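Transcriptional regulator ComR (PDB 6HU8) regulates competence as a peptide-responsive transcription factor of the RNPP family, probably binding DNA through its helix-turn-helix domain and pheromone through its TPR domain. Local coordinates at residues Glu73-Tyr78 with Phe112-Glu117; Lys182-Ile187 with Leu220-Asp225. All blocks are in the same frame, centred on the assembly; numbering follows the deposited sequence.

Contact 1. Residues Glu73-Tyr78 with Phe112-Glu117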
loop_
_atom_site.group_PDB
_atom_site.type_symbol
_atom_site.label_atom_id
_atom_site.label_comp_id
_atom_site.label_asym_id
_atom_site.label_seq_id
_atom_site.Cartn_x
_atom_site.Cartn_y
_atom_site.Cartn_z
ATOM N N GLU A 73 3.810 17.720 -14.025
ATOM C CA GLU A 73 3.726 18.064 -12.616
ATOM C C GLU A 73 2.288 18.047 -12.093
ATOM O O GLU A 73 1.318 18.324 -12.811
ATOM C CB GLU A 73 4.375 19.424 -12.351
ATOM C CG GLU A 73 3.551 20.615 -12.758
ATOM C CD GLU A 73 4.339 21.895 -12.606
ATOM O OE1 GLU A 73 5.574 21.845 -12.790
ATOM O OE2 GLU A 73 3.734 22.944 -12.300
ATOM N N ILE A 74 2.187 17.718 -10.811
ATOM C CA ILE A 74 0.928 17.463 -10.145
ATOM C C ILE A 74 0.670 18.597 -9.156
ATOM O O ILE A 74 1.564 18.988 -8.412
ATOM C CB ILE A 74 0.972 16.089 -9.436
ATOM C CG1 ILE A 74 1.448 15.004 -10.416
ATOM C CG2 ILE A 74 -0.374 15.731 -8.820
ATOM C CD1 ILE A 74 1.726 13.661 -9.745
ATOM N N PRO A 75 -0.541 19.164 -9.182
ATOM C CA PRO A 75 -0.864 20.294 -8.296
ATOM C C PRO A 75 -0.770 19.942 -6.803
ATOM O O PRO A 75 -1.048 18.805 -6.423
ATOM C CB PRO A 75 -2.309 20.642 -8.680
ATOM C CG PRO A 75 -2.476 20.118 -10.081
ATOM C CD PRO A 75 -1.620 18.876 -10.148
ATOM N N ASP A 76 -0.393 20.914 -5.975
ATOM C CA ASP A 76 -0.346 20.726 -4.527
ATOM C C ASP A 76 -1.684 20.223 -3.984
ATOM O O ASP A 76 -1.717 19.451 -3.043
ATOM C CB ASP A 76 0.038 22.033 -3.816
ATOM C CG ASP A 76 1.506 22.388 -3.988
ATOM O OD1 ASP A 76 2.284 21.516 -4.434
ATOM O OD2 ASP A 76 1.886 23.534 -3.660
ATOM N N THR A 77 -2.775 20.668 -4.593
ATOM C CA THR A 77 -4.124 20.302 -4.174
ATOM C C THR A 77 -4.379 18.784 -4.231
ATOM O O THR A 77 -5.084 18.223 -3.384
ATOM C CB THR A 77 -5.163 21.013 -5.051
ATOM O OG1 THR A 77 -4.813 20.822 -6.426
ATOM C CG2 THR A 77 -5.195 22.513 -4.753
ATOM N N TYR A 78 -3.813 18.128 -5.241
ATOM C CA TYR A 78 -3.936 16.675 -5.338
ATOM C C TYR A 78 -3.314 16.015 -4.117
ATOM O O TYR A 78 -3.935 15.178 -3.450
ATOM C CB TYR A 78 -3.272 16.134 -6.603
ATOM C CG TYR A 78 -3.101 14.630 -6.524
ATOM C CD1 TYR A 78 -4.182 13.785 -6.741
ATOM C CD2 TYR A 78 -1.880 14.063 -6.181
ATOM C CE1 TYR A 78 -4.044 12.406 -6.655
ATOM C CE2 TYR A 78 -1.730 12.679 -6.083
ATOM C CZ TYR A 78 -2.816 11.859 -6.324
ATOM O OH TYR A 78 -2.688 10.488 -6.236
ATOM N N PHE A 112 -7.624 12.762 -12.569
ATOM C CA PHE A 112 -7.231 11.544 -13.280
ATOM C C PHE A 112 -6.411 11.813 -14.548
ATOM O O PHE A 112 -5.624 10.961 -14.983
ATOM C CB PHE A 112 -8.470 10.723 -13.657
ATOM C CG PHE A 112 -9.177 11.236 -14.879
ATOM C CD1 PHE A 112 -10.122 12.248 -14.773
ATOM C CD2 PHE A 112 -8.891 10.716 -16.130
ATOM C CE1 PHE A 112 -10.759 12.733 -15.894
ATOM C CE2 PHE A 112 -9.527 11.191 -17.262
ATOM C CZ PHE A 112 -10.464 12.200 -17.146
ATOM N N ASP A 113 -6.600 12.988 -15.150
ATOM C CA ASP A 113 -5.988 13.251 -16.452
ATOM C C ASP A 113 -4.579 13.841 -16.341
ATOM O O ASP A 113 -3.898 14.009 -17.350
ATOM C CB ASP A 113 -6.871 14.185 -17.312
ATOM C CG ASP A 113 -6.561 14.052 -18.817
ATOM O OD1 ASP A 113 -6.219 12.932 -19.252
ATOM O OD2 ASP A 113 -6.637 15.058 -19.565
ATOM N N ILE A 114 -4.119 14.134 -15.130
ATOM C CA ILE A 114 -2.748 14.615 -15.002
ATOM C C ILE A 114 -1.924 13.724 -14.081
ATOM O O ILE A 114 -0.834 14.121 -13.657
ATOM C CB ILE A 114 -2.699 16.095 -14.493
ATOM C CG1 ILE A 114 -3.576 16.291 -13.255
ATOM C CG2 ILE A 114 -3.168 17.049 -15.592
ATOM C CD1 ILE A 114 -2.956 15.848 -11.942
ATOM N N LEU A 115 -2.443 12.535 -13.767
ATOM C CA LEU A 115 -1.775 11.622 -12.835
ATOM C C LEU A 115 -1.009 10.521 -13.574
ATOM O O LEU A 115 -1.489 9.987 -14.580
ATOM C CB LEU A 115 -2.783 10.976 -11.856
ATOM C CG LEU A 115 -3.426 11.900 -10.813
ATOM C CD1 LEU A 115 -4.528 11.200 -9.996
ATOM C CD2 LEU A 115 -2.383 12.504 -9.876
ATOM N N PRO A 116 0.202 10.201 -13.091
ATOM C CA PRO A 116 0.936 9.066 -13.656
ATOM C C PRO A 116 0.339 7.739 -13.194
ATOM O O PRO A 116 -0.513 7.690 -12.305
ATOM C CB PRO A 116 2.350 9.242 -13.097
ATOM C CG PRO A 116 2.137 9.911 -11.784
ATOM C CD PRO A 116 0.951 10.849 -11.996
ATOM N N GLU A 117 0.822 6.664 -13.796
ATOM C CA GLU A 117 0.306 5.327 -13.561
ATOM C C GLU A 117 0.315 4.926 -12.088
ATOM O O GLU A 117 -0.638 4.315 -11.603
ATOM C CB GLU A 117 1.125 4.341 -14.375
ATOM C CG GLU A 117 0.473 3.036 -14.666
ATOM C CD GLU A 117 1.305 2.250 -15.673
ATOM O OE1 GLU A 117 1.119 2.438 -16.903
ATOM O OE2 GLU A 117 2.164 1.463 -15.218
#
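Leu115 meets the ring of Tyr78 with both methyls. Its CD2 lies over the centre of one face, 3.6 Å from the ring centroid and 10° off the normal, a CH-pi contact. CD1 comes near CE1 of the ring, 3.6 Å from that atom. This is the tight part of the contact, and both residues are buried. The CB of Tyr78 points toward the loop, and CG stands anti to the backbone N (chi1 166°). Ile74 extends the apolar patch. Its CG2 packs 3.9 Å from CD2 of Leu115, the two side chains crossing at about a right angle. Its CD1 meets CD of Pro116 tip to tip at 3.7 Å. CG1 of Ile74 comes 4.1 Å from the carbonyl O of Ile114, which the contact buries without a polar partner in the model.

The other side is looser and partly open to solvent. Here CD1 of Ile114 reaches CD of Pro75 at 3.8 Å. The side chains that meet across the contact are all apolar where they touch.

This is loop-to-helix packing within the tetratricopeptide-type helical domain. The first turn of helix 76-87 and the residues just before it pack against the loop leading into helix 117-131. Pro75 and Pro116 are the N-caps of these helices. Tyr78 also touches Val107 of helix 94-111, and its OH bonds to Glu119. Leu115 continues onto Leu120 and Leu123 of helix 117-131.

Contact 2. Residues Lys182-Ile187 with Leu220-Asp225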
loop_
_atom_site.group_PDB
_atom_site.type_symbol
_atom_site.label_atom_id
_atom_site.label_comp_id
_atom_site.label_asym_id
_atom_site.label_seq_id
_atom_site.Cartn_x
_atom_site.Cartn_y
_atom_site.Cartn_z
ATOM N N LYS A 182 9.142 -17.305 -0.145
ATOM C CA LYS A 182 10.338 -16.474 -0.295
ATOM C C LYS A 182 9.966 -15.005 -0.446
ATOM O O LYS A 182 10.596 -14.122 0.160
ATOM C CB LYS A 182 11.174 -16.925 -1.499
ATOM C CG LYS A 182 11.744 -18.333 -1.370
ATOM C CD LYS A 182 12.405 -18.805 -2.677
ATOM C CE LYS A 182 12.481 -20.338 -2.718
ATOM N NZ LYS A 182 13.208 -20.883 -3.907
ATOM N N ILE A 183 8.965 -14.750 -1.288
ATOM C CA ILE A 183 8.503 -13.389 -1.519
ATOM C C ILE A 183 7.936 -12.795 -0.235
ATOM O O ILE A 183 8.312 -11.684 0.162
ATOM C CB ILE A 183 7.432 -13.325 -2.618
ATOM C CG1 ILE A 183 8.045 -13.645 -3.989
ATOM C CG2 ILE A 183 6.759 -11.954 -2.625
ATOM C CD1 ILE A 183 7.054 -13.546 -5.112
ATOM N N PHE A 184 7.041 -13.542 0.410
ATOM C CA PHE A 184 6.406 -13.077 1.640
ATOM C C PHE A 184 7.445 -12.684 2.688
ATOM O O PHE A 184 7.421 -11.568 3.217
ATOM C CB PHE A 184 5.466 -14.148 2.199
ATOM C CG PHE A 184 4.740 -13.727 3.459
ATOM C CD1 PHE A 184 3.624 -12.894 3.392
ATOM C CD2 PHE A 184 5.173 -14.163 4.712
ATOM C CE1 PHE A 184 2.950 -12.501 4.553
ATOM C CE2 PHE A 184 4.505 -13.774 5.884
ATOM C CZ PHE A 184 3.391 -12.949 5.801
ATOM N N ASP A 185 8.380 -13.584 2.969
ATOM C CA ASP A 185 9.385 -13.305 3.989
ATOM C C ASP A 185 10.256 -12.108 3.614
ATOM O O ASP A 185 10.649 -11.329 4.479
ATOM C CB ASP A 185 10.273 -14.533 4.246
ATOM C CG ASP A 185 9.512 -15.693 4.877
ATOM O OD1 ASP A 185 8.328 -15.519 5.230
ATOM O OD2 ASP A 185 10.101 -16.786 5.026
ATOM N N ARG A 186 10.569 -11.958 2.330
ATOM C CA ARG A 186 11.367 -10.816 1.905
ATOM C C ARG A 186 10.606 -9.518 2.137
ATOM O O ARG A 186 11.162 -8.540 2.635
ATOM C CB ARG A 186 11.755 -10.922 0.431
ATOM C CG ARG A 186 12.640 -9.770 -0.050
ATOM C CD ARG A 186 12.205 -9.226 -1.417
ATOM N NE ARG A 186 11.717 -10.282 -2.306
ATOM C CZ ARG A 186 12.473 -10.954 -3.176
ATOM N NH1 ARG A 186 11.929 -11.893 -3.946
ATOM N NH2 ARG A 186 13.772 -10.687 -3.281
ATOM N N ILE A 187 9.330 -9.511 1.772
ATOM C CA ILE A 187 8.526 -8.301 1.935
ATOM C C ILE A 187 8.351 -7.963 3.419
ATOM O O ILE A 187 8.609 -6.827 3.841
ATOM C CB ILE A 187 7.148 -8.452 1.251
ATOM C CG1 ILE A 187 7.303 -8.421 -0.276
ATOM C CG2 ILE A 187 6.209 -7.355 1.679
ATOM C CD1 ILE A 187 7.920 -7.140 -0.789
ATOM N N LEU A 220 -1.424 -18.096 7.798
ATOM C CA LEU A 220 -0.486 -18.866 6.983
ATOM C C LEU A 220 0.431 -19.705 7.868
ATOM O O LEU A 220 1.298 -20.425 7.367
ATOM C CB LEU A 220 0.345 -17.936 6.087
ATOM C CG LEU A 220 -0.450 -17.100 5.089
ATOM C CD1 LEU A 220 0.481 -16.196 4.275
ATOM C CD2 LEU A 220 -1.274 -18.015 4.174
ATOM N N GLU A 221 0.222 -19.600 9.181
ATOM C CA GLU A 221 1.069 -20.231 10.191
ATOM C C GLU A 221 2.547 -19.938 9.941
ATOM O O GLU A 221 3.386 -20.834 9.843
ATOM C CB GLU A 221 0.805 -21.745 10.254
ATOM C CG GLU A 221 -0.139 -22.123 11.397
ATOM C CD GLU A 221 -0.993 -23.358 11.108
ATOM O OE1 GLU A 221 -0.632 -24.162 10.215
ATOM O OE2 GLU A 221 -2.034 -23.515 11.788
ATOM N N SER A 222 2.851 -18.655 9.846
ATOM C CA SER A 222 4.217 -18.183 9.715
ATOM C C SER A 222 4.563 -17.415 10.986
ATOM O O SER A 222 4.672 -16.193 10.970
ATOM C CB SER A 222 4.357 -17.299 8.476
ATOM O OG SER A 222 5.664 -16.757 8.357
ATOM N N PHE A 223 4.722 -18.132 12.092
ATOM C CA PHE A 223 4.743 -17.474 13.398
ATOM C C PHE A 223 6.093 -16.859 13.773
ATOM O O PHE A 223 6.185 -16.127 14.774
ATOM C CB PHE A 223 4.286 -18.455 14.481
ATOM C CG PHE A 223 2.803 -18.708 14.470
ATOM C CD1 PHE A 223 1.921 -17.707 14.818
ATOM C CD2 PHE A 223 2.296 -19.931 14.081
ATOM C CE1 PHE A 223 0.558 -17.924 14.801
ATOM C CE2 PHE A 223 0.936 -20.154 14.058
ATOM C CZ PHE A 223 0.067 -19.147 14.426
ATOM N N LYS A 224 7.127 -17.118 12.969
ATOM C CA LYS A 224 8.435 -16.521 13.235
ATOM C C LYS A 224 8.337 -14.997 13.178
ATOM O O LYS A 224 7.688 -14.449 12.288
ATOM C CB LYS A 224 9.491 -17.026 12.250
ATOM C CG LYS A 224 9.236 -16.653 10.782
ATOM C CD LYS A 224 10.547 -16.492 10.015
ATOM C CE LYS A 224 10.330 -16.553 8.504
ATOM N NZ LYS A 224 9.916 -17.923 8.078
ATOM N N ASP A 225 8.961 -14.332 14.153
ATOM C CA ASP A 225 8.966 -12.871 14.270
ATOM C C ASP A 225 7.588 -12.237 14.533
ATOM O O ASP A 225 7.436 -11.018 14.351
ATOM C CB ASP A 225 9.570 -12.224 13.010
ATOM C CG ASP A 225 11.036 -12.559 12.829
ATOM O OD1 ASP A 225 11.884 -11.875 13.447
ATOM O OD2 ASP A 225 11.335 -13.506 12.068
HETATM O O HOH W 1 6.487 -17.553 6.085
#
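Asp185 and Lys224 form a salt bridge between helix 181-192 and the loop after helix 200-219. NZ of Lys224 gives a weak hydrogen bond to OD2 of Asp185, 3.3 Å long. The two side chains cross at about a right angle.

Asp185 can be followed outward from the helix. CB meets nothing in the loop. CG stands beside the backbone N and anti to the carbonyl carbon (chi1 -67°), with CE of Lys224 3.8 Å away. The carboxylate then splits its work. OD2 takes the lysine and has a long, weak ion pair with Lys181 as well. OD1 accepts a hydrogen bond of 2.9 Å from a water. That water also lies 2.5 Å from OG of Ser222, too short to be trusted in detail. The hydroxyl itself is 4.3 Å from OD1 of Asp185, so the water may bridge the two residues.

Beside this polar link runs a looser apolar one. The CB of Phe184 points toward the loop, and CG is anti to the backbone N (chi1 -179°). CD1 of Leu220 lies over one face of the ring, but its nearest ring atom, CE1, is 4.5 Å away. OG of Ser222 approaches CE2 of Phe184 obliquely at 4.0 Å.

Glu221, with positive phi, is the C-prime residue of a Schellman motif that ends helix 200-219. Lys217 NZ bonds to the carbonyls of Ser222 and Lys224 and so holds the loop that faces helix 181-192. The contact is helix-to-loop packing within the tetratricopeptide-type domain, and the loop leads on into helix 226-240. Phe184 also packs on Tyr169 and Leu173 of helix 160-173 and on Leu216 of helix 200-219.

Overall arrangement
Contact 1 closes before contact 2 opens along the chain. Their centres are about 35 Å apart, on opposite sides of the chain's centre, and their nearest atoms are about 18 Å apart. No helix is shared. Contact 1 involves the start of helix 76-87 and the loop before helix 117-131, with helix 94-111 between them in sequence. Contact 2 joins helix 181-192 to the loop between helices 200-219 and 226-240. Both belong to the tetratricopeptide-type helical part of ComR. Each ties a loop to a helix just over 30 residues earlier in the chain, contact 1 near the start of the helical array and contact 2 further along it.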